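Local coordinates for protein 2'-deoxycytidine 5'-triphosphate deaminase (Agrobacterium tumefaciens, PDB 2R9Q) that probably deaminates dCTP to dUTP, the step that supplies precursor for thymidylate synthesis, at residues 216-224 and 253-264. Numbering follows the deposited sequence.
Sequences LIGYRGKHH and LILDPDEFYILV
Tyr219 and Ile262 form a hydrogen-bonded pair within a five-stranded antiparallel sheet, where strand 216-221 runs beside the central strand 261-269 in the C-terminal, dUTPase-clan half of the chain. Tyr219 N gives to Ile262 O in the carbonyl plane at 2.9 Å, and Ile262 N returns a bond to Tyr219 O at 2.7 Å; Gly221 N to Phe260 O (3.2 Å) continues the pattern. At one end a water bridges Ile217 O and Val264 N; at the other, a second water replaces the return bond of the Gly221-Phe260 pair, linking Gly221 O, Phe260 N and Glu259 OE1. Such sheets sort their side chains by face, and here Arg220 and Tyr261 share one. With CG opposite its backbone N (chi1 -179°) and a bend at chi3, Arg220 runs alongside the tyrosine, its CD 3.8 Å from Tyr261 CE1, while its NH2 forms a salt bridge with Glu243 on strand 242-246. Glu259 OE1 comes within 3.4 Å of Arg220 CG, its carboxylate plane turned 85° from the guanidinium, the charged atoms not in contact. The phenol of Tyr261 reaches back past strand 252-255: Asp256 N donates to Tyr261 OH at 3.2 Å, nearly straight at 169°.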
ATOM      1  N   LEU B 216      21.856  17.173  -8.899  1.00 69.76           N
ATOM      2  CA  LEU B 216      21.485  16.129  -7.926  1.00 68.36           C
ATOM      3  C   LEU B 216      21.096  16.683  -6.547  1.00 66.74           C
ATOM      4  O   LEU B 216      21.879  17.421  -5.933  1.00 65.10           O
ATOM      5  CB  LEU B 216      22.653  15.113  -7.762  1.00 67.75           C
ATOM      6  CG  LEU B 216      22.488  13.943  -6.769  1.00 67.25           C
ATOM      7  CD1 LEU B 216      21.533  12.885  -7.306  1.00 61.81           C
ATOM      8  CD2 LEU B 216      23.838  13.316  -6.365  1.00 63.19           C
ATOM      9  N   ILE B 217      19.900  16.312  -6.070  1.00 65.61           N
ATOM     10  CA  ILE B 217      19.415  16.752  -4.745  1.00 64.75           C
ATOM     11  C   ILE B 217      19.492  15.632  -3.683  1.00 62.26           C
ATOM     12  O   ILE B 217      19.580  15.889  -2.503  1.00 61.48           O
ATOM     13  CB  ILE B 217      17.938  17.410  -4.734  1.00 64.55           C
ATOM     14  CG1 ILE B 217      16.869  16.386  -5.032  1.00 65.03           C
ATOM     15  CG2 ILE B 217      17.762  18.676  -5.609  1.00 62.73           C
ATOM     16  CD1 ILE B 217      15.473  17.081  -5.219  1.00 68.79           C
ATOM     17  N   GLY B 218      19.463  14.390  -4.122  1.00 61.15           N
ATOM     18  CA  GLY B 218      19.392  13.268  -3.232  1.00 60.38           C
ATOM     19  C   GLY B 218      18.804  12.024  -3.859  1.00 59.35           C
ATOM     20  O   GLY B 218      18.799  11.842  -5.065  1.00 59.39           O
ATOM     21  N   TYR B 219      18.337  11.134  -3.015  1.00 58.38           N
ATOM     22  CA  TYR B 219      17.933   9.810  -3.447  1.00 57.95           C
ATOM     23  C   TYR B 219      16.572   9.457  -2.847  1.00 58.29           C
ATOM     24  O   TYR B 219      16.250   9.883  -1.765  1.00 56.20           O
ATOM     25  CB  TYR B 219      19.000   8.773  -3.068  1.00 57.29           C
ATOM     26  CG  TYR B 219      20.327   8.988  -3.787  1.00 56.02           C
ATOM     27  CD1 TYR B 219      20.549   8.460  -5.050  1.00 55.54           C
ATOM     28  CD2 TYR B 219      21.327   9.753  -3.211  1.00 57.04           C
ATOM     29  CE1 TYR B 219      21.740   8.662  -5.704  1.00 57.71           C
ATOM     30  CE2 TYR B 219      22.541   9.980  -3.855  1.00 57.25           C
ATOM     31  CZ  TYR B 219      22.741   9.430  -5.098  1.00 57.03           C
ATOM     32  OH  TYR B 219      23.917   9.642  -5.738  1.00 56.35           O
ATOM     33  N   ARG B 220      15.806   8.686  -3.612  1.00 59.42           N
ATOM     34  CA  ARG B 220      14.641   7.968  -3.160  1.00 60.80           C
ATOM     35  C   ARG B 220      14.912   6.442  -3.212  1.00 60.91           C
ATOM     36  O   ARG B 220      15.508   5.922  -4.156  1.00 60.26           O
ATOM     37  CB  ARG B 220      13.480   8.385  -4.037  1.00 61.30           C
ATOM     38  CG  ARG B 220      12.178   7.776  -3.718  1.00 64.85           C
ATOM     39  CD  ARG B 220      11.079   8.516  -4.417  1.00 70.88           C
ATOM     40  NE  ARG B 220      11.285   8.486  -5.858  1.00 74.52           N
ATOM     41  CZ  ARG B 220      10.868   9.430  -6.720  1.00 77.80           C
ATOM     42  NH1 ARG B 220      10.203  10.515  -6.312  1.00 77.35           N
ATOM     43  NH2 ARG B 220      11.128   9.289  -8.020  1.00 79.93           N
ATOM     44  N   GLY B 221      14.520   5.731  -2.164  1.00 61.24           N
ATOM     45  CA  GLY B 221      14.605   4.264  -2.144  1.00 62.11           C
ATOM     46  C   GLY B 221      13.721   3.560  -3.170  1.00 62.72           C
ATOM     47  O   GLY B 221      12.619   4.003  -3.459  1.00 62.24           O
ATOM     48  N   LYS B 222      14.241   2.479  -3.736  1.00 64.69           N
ATOM     49  CA  LYS B 222      13.514   1.655  -4.702  1.00 66.43           C
ATOM     50  C   LYS B 222      12.790   0.465  -4.022  1.00 67.37           C
ATOM     51  O   LYS B 222      13.038   0.154  -2.861  1.00 66.61           O
ATOM     52  CB  LYS B 222      14.458   1.144  -5.781  1.00 66.16           C
ATOM     53  CG  LYS B 222      14.998   2.188  -6.730  1.00 67.30           C
ATOM     54  CD  LYS B 222      15.862   1.529  -7.823  1.00 67.55           C
ATOM     55  CE  LYS B 222      16.109   2.476  -9.014  1.00 69.19           C
ATOM     56  NZ  LYS B 222      16.829   1.820 -10.171  1.00 68.44           N
ATOM     57  N   HIS B 223      11.887  -0.191  -4.757  1.00 69.18           N
ATOM     58  CA  HIS B 223      11.095  -1.299  -4.206  1.00 70.46           C
ATOM     59  C   HIS B 223      11.401  -2.624  -4.903  1.00 70.64           C
ATOM     60  O   HIS B 223      11.954  -2.677  -5.967  1.00 72.11           O
ATOM     61  CB  HIS B 223       9.627  -0.952  -4.253  1.00 70.86           C
ATOM     62  CG  HIS B 223       9.295   0.322  -3.540  1.00 71.87           C
ATOM     63  ND1 HIS B 223       8.892   1.463  -4.199  1.00 73.34           N
ATOM     64  CD2 HIS B 223       9.341   0.643  -2.224  1.00 72.72           C
ATOM     65  CE1 HIS B 223       8.689   2.428  -3.319  1.00 73.66           C
ATOM     66  NE2 HIS B 223       8.955   1.956  -2.113  1.00 73.85           N
ATOM     67  N   HIS B 224      11.116  -3.721  -4.265  1.00 70.92           N
ATOM     68  CA  HIS B 224      11.470  -5.037  -4.871  1.00 69.66           C
ATOM     69  C   HIS B 224      12.952  -5.212  -5.281  1.00 68.55           C
ATOM     70  O   HIS B 224      13.278  -5.919  -6.266  1.00 67.57           O
ATOM     71  CB  HIS B 224      10.517  -5.353  -6.021  1.00 69.91           C
ATOM     72  CG  HIS B 224       9.080  -5.352  -5.606  1.00 69.25           C
ATOM     73  ND1 HIS B 224       8.491  -6.418  -4.959  1.00 69.93           N
ATOM     74  CD2 HIS B 224       8.133  -4.392  -5.693  1.00 71.06           C
ATOM     75  CE1 HIS B 224       7.228  -6.130  -4.698  1.00 70.83           C
ATOM     76  NE2 HIS B 224       6.982  -4.906  -5.137  1.00 70.92           N
ATOM     77  N   LEU B 253      10.468  19.759  -3.473  1.00 67.52           N
ATOM     78  CA  LEU B 253      10.315  18.336  -3.652  1.00 66.67           C
ATOM     79  C   LEU B 253       9.053  17.847  -2.985  1.00 65.74           C
ATOM     80  O   LEU B 253       8.894  18.022  -1.799  1.00 64.66           O
ATOM     81  CB  LEU B 253      11.513  17.629  -3.004  1.00 66.53           C
ATOM     82  CG  LEU B 253      11.570  16.116  -3.101  1.00 65.44           C
ATOM     83  CD1 LEU B 253      11.663  15.681  -4.578  1.00 62.31           C
ATOM     84  CD2 LEU B 253      12.744  15.595  -2.230  1.00 66.23           C
ATOM     85  N   ILE B 254       8.182  17.185  -3.738  1.00 65.66           N
ATOM     86  CA  ILE B 254       6.992  16.558  -3.158  1.00 64.64           C
ATOM     87  C   ILE B 254       7.411  15.258  -2.484  1.00 63.79           C
ATOM     88  O   ILE B 254       7.876  14.321  -3.119  1.00 62.86           O
ATOM     89  CB  ILE B 254       5.844  16.353  -4.195  1.00 64.86           C
ATOM     90  CG1 ILE B 254       5.317  17.734  -4.647  1.00 65.79           C
ATOM     91  CG2 ILE B 254       4.711  15.466  -3.626  1.00 61.20           C
ATOM     92  CD1 ILE B 254       4.334  17.690  -5.791  1.00 65.16           C
ATOM     93  N   LEU B 255       7.242  15.261  -1.170  1.00 63.15           N
ATOM     94  CA  LEU B 255       7.439  14.120  -0.315  1.00 62.82           C
ATOM     95  C   LEU B 255       6.175  13.241  -0.248  1.00 62.79           C
ATOM     96  O   LEU B 255       5.217  13.586   0.444  1.00 62.13           O
ATOM     97  CB  LEU B 255       7.807  14.605   1.091  1.00 62.31           C
ATOM     98  CG  LEU B 255       9.117  15.356   1.357  1.00 60.96           C
ATOM     99  CD1 LEU B 255       9.186  15.700   2.847  1.00 57.76           C
ATOM    100  CD2 LEU B 255      10.348  14.568   0.895  1.00 57.94           C
ATOM    101  N   ASP B 256       6.226  12.112  -0.960  1.00 63.24           N
ATOM    102  CA  ASP B 256       5.210  11.043  -0.985  1.00 63.64           C
ATOM    103  C   ASP B 256       5.412  10.295   0.305  1.00 62.85           C
ATOM    104  O   ASP B 256       6.540   9.920   0.596  1.00 61.24           O
ATOM    105  CB  ASP B 256       5.411  10.132  -2.250  1.00 64.47           C
ATOM    106  CG  ASP B 256       4.504   8.840  -2.296  1.00 64.68           C
ATOM    107  OD1 ASP B 256       4.041   8.311  -1.249  1.00 67.42           O
ATOM    108  OD2 ASP B 256       4.268   8.333  -3.434  1.00 66.15           O
ATOM    109  N   PRO B 257       4.334  10.102   1.093  1.00 63.41           N
ATOM    110  CA  PRO B 257       4.509   9.542   2.442  1.00 64.28           C
ATOM    111  C   PRO B 257       4.974   8.068   2.472  1.00 64.53           C
ATOM    112  O   PRO B 257       5.552   7.641   3.472  1.00 63.54           O
ATOM    113  CB  PRO B 257       3.108   9.718   3.106  1.00 64.54           C
ATOM    114  CG  PRO B 257       2.265  10.430   2.139  1.00 63.40           C
ATOM    115  CD  PRO B 257       2.913  10.372   0.794  1.00 63.50           C
ATOM    116  N   ASP B 258       4.733   7.317   1.393  1.00 65.26           N
ATOM    117  CA  ASP B 258       5.229   5.921   1.290  1.00 66.53           C
ATOM    118  C   ASP B 258       6.722   5.812   0.900  1.00 65.42           C
ATOM    119  O   ASP B 258       7.289   4.743   0.949  1.00 65.25           O
ATOM    120  CB  ASP B 258       4.414   5.096   0.273  1.00 67.12           C
ATOM    121  CG  ASP B 258       2.885   5.150   0.525  1.00 70.82           C
ATOM    122  OD1 ASP B 258       2.137   5.361  -0.482  1.00 73.83           O
ATOM    123  OD2 ASP B 258       2.441   4.987   1.709  1.00 72.14           O
ATOM    124  N   GLU B 259       7.346   6.907   0.507  1.00 64.49           N
ATOM    125  CA  GLU B 259       8.715   6.884   0.081  1.00 64.57           C
ATOM    126  C   GLU B 259       9.702   7.315   1.172  1.00 63.49           C
ATOM    127  O   GLU B 259       9.354   7.867   2.183  1.00 61.63           O
ATOM    128  CB  GLU B 259       8.872   7.756  -1.160  1.00 65.38           C
ATOM    129  CG  GLU B 259       7.985   7.376  -2.363  1.00 67.66           C
ATOM    130  CD  GLU B 259       8.313   6.033  -2.998  1.00 70.97           C
ATOM    131  OE1 GLU B 259       9.512   5.697  -3.195  1.00 76.90           O
ATOM    132  OE2 GLU B 259       7.360   5.309  -3.350  1.00 73.81           O
ATOM    133  N   PHE B 260      10.972   7.018   0.976  1.00 64.14           N
ATOM    134  CA  PHE B 260      11.983   7.646   1.821  1.00 63.42           C
ATOM    135  C   PHE B 260      13.036   8.300   0.968  1.00 61.82           C
ATOM    136  O   PHE B 260      13.325   7.851  -0.123  1.00 60.45           O
ATOM    137  CB  PHE B 260      12.498   6.660   2.892  1.00 64.58           C
ATOM    138  CG  PHE B 260      13.816   6.053   2.624  1.00 63.34           C
ATOM    139  CD1 PHE B 260      14.920   6.459   3.353  1.00 64.05           C
ATOM    140  CD2 PHE B 260      13.943   5.027   1.704  1.00 65.18           C
ATOM    141  CE1 PHE B 260      16.136   5.916   3.133  1.00 64.89           C
ATOM    142  CE2 PHE B 260      15.163   4.443   1.474  1.00 65.67           C
ATOM    143  CZ  PHE B 260      16.275   4.879   2.188  1.00 65.65           C
ATOM    144  N   TYR B 261      13.525   9.417   1.466  1.00 61.17           N
ATOM    145  CA  TYR B 261      14.353  10.336   0.737  1.00 61.49           C
ATOM    146  C   TYR B 261      15.663  10.561   1.499  1.00 60.34           C
ATOM    147  O   TYR B 261      15.656  10.798   2.694  1.00 59.32           O
ATOM    148  CB  TYR B 261      13.625  11.677   0.516  1.00 63.09           C
ATOM    149  CG  TYR B 261      12.345  11.595  -0.297  1.00 64.17           C
ATOM    150  CD1 TYR B 261      12.361  11.818  -1.667  1.00 66.57           C
ATOM    151  CD2 TYR B 261      11.149  11.266   0.289  1.00 64.77           C
ATOM    152  CE1 TYR B 261      11.219  11.713  -2.426  1.00 66.80           C
ATOM    153  CE2 TYR B 261      10.001  11.165  -0.457  1.00 68.12           C
ATOM    154  CZ  TYR B 261      10.021  11.396  -1.840  1.00 67.77           C
ATOM    155  OH  TYR B 261       8.822  11.314  -2.620  1.00 65.49           O
ATOM    156  N   ILE B 262      16.790  10.486   0.800  1.00 59.67           N
ATOM    157  CA  ILE B 262      18.082  10.858   1.380  1.00 59.05           C
ATOM    158  C   ILE B 262      18.430  12.215   0.796  1.00 58.67           C
ATOM    159  O   ILE B 262      18.624  12.365  -0.407  1.00 57.39           O
ATOM    160  CB  ILE B 262      19.229   9.834   1.087  1.00 59.21           C
ATOM    161  CG1 ILE B 262      18.913   8.473   1.698  1.00 57.66           C
ATOM    162  CG2 ILE B 262      20.549  10.337   1.622  1.00 54.73           C
ATOM    163  CD1 ILE B 262      19.765   7.348   1.122  1.00 59.92           C
ATOM    164  N   LEU B 263      18.505  13.192   1.688  1.00 58.46           N
ATOM    165  CA  LEU B 263      18.664  14.574   1.330  1.00 58.61           C
ATOM    166  C   LEU B 263      19.780  15.221   2.138  1.00 59.08           C
ATOM    167  O   LEU B 263      20.325  14.626   3.077  1.00 58.58           O
ATOM    168  CB  LEU B 263      17.330  15.315   1.518  1.00 58.47           C
ATOM    169  CG  LEU B 263      16.138  14.862   0.668  1.00 57.00           C
ATOM    170  CD1 LEU B 263      14.887  15.535   1.182  1.00 54.82           C
ATOM    171  CD2 LEU B 263      16.377  15.144  -0.821  1.00 55.16           C
ATOM    172  N   VAL B 264      20.129  16.448   1.750  1.00 60.01           N
ATOM    173  CA  VAL B 264      21.262  17.157   2.341  1.00 60.49           C
ATOM    174  C   VAL B 264      20.916  18.561   2.905  1.00 60.18           C
ATOM    175  O   VAL B 264      20.137  19.315   2.339  1.00 58.61           O
ATOM    176  CB  VAL B 264      22.555  17.119   1.385  1.00 60.75           C
ATOM    177  CG1 VAL B 264      22.179  17.001  -0.057  1.00 61.28           C
ATOM    178  CG2 VAL B 264      23.471  18.294   1.624  1.00 60.75           C
TER
HETATM  179  O   HOH W   1      18.932  17.646  -0.515  1.00 35.19           O
HETATM  180  O   HOH W   2      11.266   5.010  -1.269  1.00 37.22           O